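Local coordinates for mortality factor 4-like protein 1 (Homo sapiens, PDB 2F5K) that binds histone H3 methylated at a lysine through its chromo domain, and so probably takes part in chromatin-level gene regulation, at residues L36-K41 and I56-W61. Sequence-based numbering, arbitrary orientation.
Sequences LLYEAK and IHYSGW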
loop_
_atom_site.group_PDB
_atom_site.type_symbol
_atom_site.label_atom_id
_atom_site.label_comp_id
_atom_site.label_asym_id
_atom_site.label_seq_id
_atom_site.Cartn_x
_atom_site.Cartn_y
_atom_site.Cartn_z
ATOM N N LEU A 36 -1.041 -6.196 6.504
ATOM C CA LEU A 36 -1.438 -4.876 6.947
ATOM C C LEU A 36 -1.388 -3.819 5.854
ATOM O O LEU A 36 -0.633 -3.928 4.895
ATOM C CB LEU A 36 -0.519 -4.450 8.096
ATOM C CG LEU A 36 -0.773 -5.187 9.398
ATOM C CD1 LEU A 36 0.080 -4.564 10.462
ATOM C CD2 LEU A 36 -2.244 -5.132 9.819
ATOM N N LEU A 37 -2.175 -2.772 6.040
ATOM C CA LEU A 37 -2.200 -1.635 5.126
ATOM C C LEU A 37 -1.466 -0.425 5.727
ATOM O O LEU A 37 -1.666 -0.091 6.872
ATOM C CB LEU A 37 -3.644 -1.249 4.809
ATOM C CG LEU A 37 -4.266 -1.919 3.592
ATOM C CD1 LEU A 37 -5.751 -1.606 3.545
ATOM C CD2 LEU A 37 -3.595 -1.468 2.306
ATOM N N TYR A 38 -0.649 0.264 4.946
ATOM C CA TYR A 38 0.041 1.443 5.489
ATOM C C TYR A 38 -0.175 2.676 4.650
ATOM O O TYR A 38 -0.334 2.607 3.438
ATOM C CB TYR A 38 1.558 1.192 5.575
ATOM C CG TYR A 38 1.923 -0.020 6.389
ATOM C CD1 TYR A 38 1.929 -1.292 5.817
ATOM C CD2 TYR A 38 2.255 0.094 7.727
ATOM C CE1 TYR A 38 2.236 -2.399 6.548
ATOM C CE2 TYR A 38 2.588 -1.028 8.472
ATOM C CZ TYR A 38 2.569 -2.261 7.868
ATOM O OH TYR A 38 2.889 -3.359 8.588
ATOM N N GLU A 39 -0.107 3.828 5.288
ATOM C CA GLU A 39 -0.177 5.049 4.539
ATOM C C GLU A 39 1.083 5.098 3.722
ATOM O O GLU A 39 2.103 4.567 4.136
ATOM C CB GLU A 39 -0.270 6.238 5.474
ATOM C CG GLU A 39 -0.495 7.563 4.780
ATOM C CD GLU A 39 -0.581 8.719 5.769
ATOM O OE1 GLU A 39 -1.016 8.521 6.914
ATOM O OE2 GLU A 39 -0.228 9.835 5.396
ATOM N N ALA A 40 1.026 5.708 2.552
ATOM C CA ALA A 40 2.191 5.707 1.712
ATOM C C ALA A 40 2.031 6.661 0.576
ATOM O O ALA A 40 0.918 7.135 0.322
ATOM C CB ALA A 40 2.449 4.306 1.176
ATOM N N LYS A 41 3.149 6.911 -0.106
ATOM C CA LYS A 41 3.227 7.790 -1.269
ATOM C C LYS A 41 3.665 7.018 -2.519
ATOM O O LYS A 41 4.506 6.118 -2.462
ATOM C CB LYS A 41 4.241 8.923 -1.021
ATOM C CG LYS A 41 3.628 10.282 -0.860
ATOM C CD LYS A 41 2.702 10.320 0.377
ATOM C CE LYS A 41 2.276 11.747 0.714
ATOM N NZ LYS A 41 1.548 11.821 2.028
ATOM N N ILE A 56 7.125 2.555 -4.121
ATOM C CA ILE A 56 6.518 3.247 -3.000
ATOM C C ILE A 56 7.369 3.527 -1.761
ATOM O O ILE A 56 8.222 2.729 -1.335
ATOM C CB ILE A 56 5.192 2.572 -2.567
ATOM C CG1 ILE A 56 5.392 1.739 -1.325
ATOM C CG2 ILE A 56 4.535 1.748 -3.700
ATOM C CD1 ILE A 56 4.252 1.846 -0.407
ATOM N N HIS A 57 7.101 4.669 -1.164
ATOM C CA HIS A 57 7.726 4.992 0.092
ATOM C C HIS A 57 6.648 4.916 1.151
ATOM O O HIS A 57 5.622 5.588 1.057
ATOM C CB HIS A 57 8.356 6.390 0.074
ATOM C CG HIS A 57 8.606 6.938 1.440
ATOM N ND1 HIS A 57 7.900 8.005 1.953
ATOM C CD2 HIS A 57 9.456 6.545 2.418
ATOM C CE1 HIS A 57 8.311 8.249 3.185
ATOM N NE2 HIS A 57 9.258 7.379 3.491
ATOM N N TYR A 58 6.862 4.081 2.148
ATOM C CA TYR A 58 5.888 3.988 3.200
ATOM C C TYR A 58 6.152 5.158 4.134
ATOM O O TYR A 58 7.295 5.366 4.591
ATOM C CB TYR A 58 5.980 2.649 3.903
ATOM C CG TYR A 58 5.690 1.471 2.984
ATOM C CD1 TYR A 58 6.687 0.955 2.146
ATOM C CD2 TYR A 58 4.413 0.872 2.948
ATOM C CE1 TYR A 58 6.436 -0.134 1.318
ATOM C CE2 TYR A 58 4.157 -0.201 2.129
ATOM C CZ TYR A 58 5.170 -0.695 1.304
ATOM O OH TYR A 58 4.946 -1.757 0.482
ATOM N N SER A 59 5.102 5.938 4.381
ATOM C CA SER A 59 5.237 7.122 5.204
ATOM C C SER A 59 5.626 6.814 6.629
ATOM O O SER A 59 5.129 5.882 7.257
ATOM C CB SER A 59 4.004 8.019 5.137
ATOM O OG SER A 59 2.832 7.255 5.130
ATOM N N GLY A 60 6.560 7.612 7.129
ATOM C CA GLY A 60 7.079 7.409 8.462
ATOM C C GLY A 60 8.038 6.234 8.460
ATOM O O GLY A 60 8.444 5.757 9.508
ATOM N N TRP A 61 8.396 5.760 7.271
ATOM C CA TRP A 61 9.273 4.605 7.158
ATOM C C TRP A 61 10.563 4.984 6.462
ATOM O O TRP A 61 10.576 5.741 5.490
ATOM C CB TRP A 61 8.601 3.453 6.392
ATOM C CG TRP A 61 7.623 2.625 7.189
ATOM C CD1 TRP A 61 6.825 3.044 8.223
ATOM C CD2 TRP A 61 7.326 1.234 7.004
ATOM N NE1 TRP A 61 6.064 2.001 8.690
ATOM C CE2 TRP A 61 6.349 0.880 7.955
ATOM C CE3 TRP A 61 7.784 0.246 6.118
ATOM C CZ2 TRP A 61 5.830 -0.407 8.047
ATOM C CZ3 TRP A 61 7.263 -1.030 6.213
ATOM C CH2 TRP A 61 6.302 -1.345 7.169
HETATM O O HOH W 1 2.876 3.846 7.134
#
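Lys41 and His57 pair at the open end of an antiparallel beta hairpin, where strand 37-48 parts from strand 51-58 and an aromatic contact takes over from backbone bonding. The two residues form a hydrogen-bonded pair: Lys41 N reaches His57 O at 3.0 Å, almost straight, and His57 N returns to Lys41 O at 3.2 Å. Next along, Ala40 and Tyr58 make a non-hydrogen-bonded pair, their side chains on one face of the sheet. On that face Ile56 CD1 sits between Ala40 CB, 3.4 Å away, and the Tyr58 ring, lying over its centre; such closeness and the unstaggered Ile56 torsions make the methyl's exact position doubtful. Past this pair the bonding weakens. Glu39 O draws two weak bonds, from Ser59 N and from Ser59 OG, while a water donates to both Glu39 O and Ser59 O; the Glu39 carboxylate itself turns to Arg28. In the chromo domain, a small beta barrel of the SH3 clan, the strand here gives way to a type II turn, Tyr58 to Trp61, closed by Trp61 N on Tyr58 O. Gly60 takes positive phi in it, and His57 NE2 ties down Trp61 O at 2.9 Å. Trp61 then stands edge-on to one face of Tyr38, planes at 60°, with CZ2 3.3 Å from Tyr38 CE2. Tyr38 CG lies anti to its carbonyl carbon (chi1 -56°), which swings the ring toward the indole. Tyr38 CB, set by the backbone, meets the edge of the Tyr58 ring at CD2. An alanine at Tyr38 would probably deprive the indole edge of its aromatic partner and open a gap beside it. Trp61 also meets Trp65 and His33 edge-to-face, an aromatic cluster consistent with the methyllysine-binding cages of chromo domains.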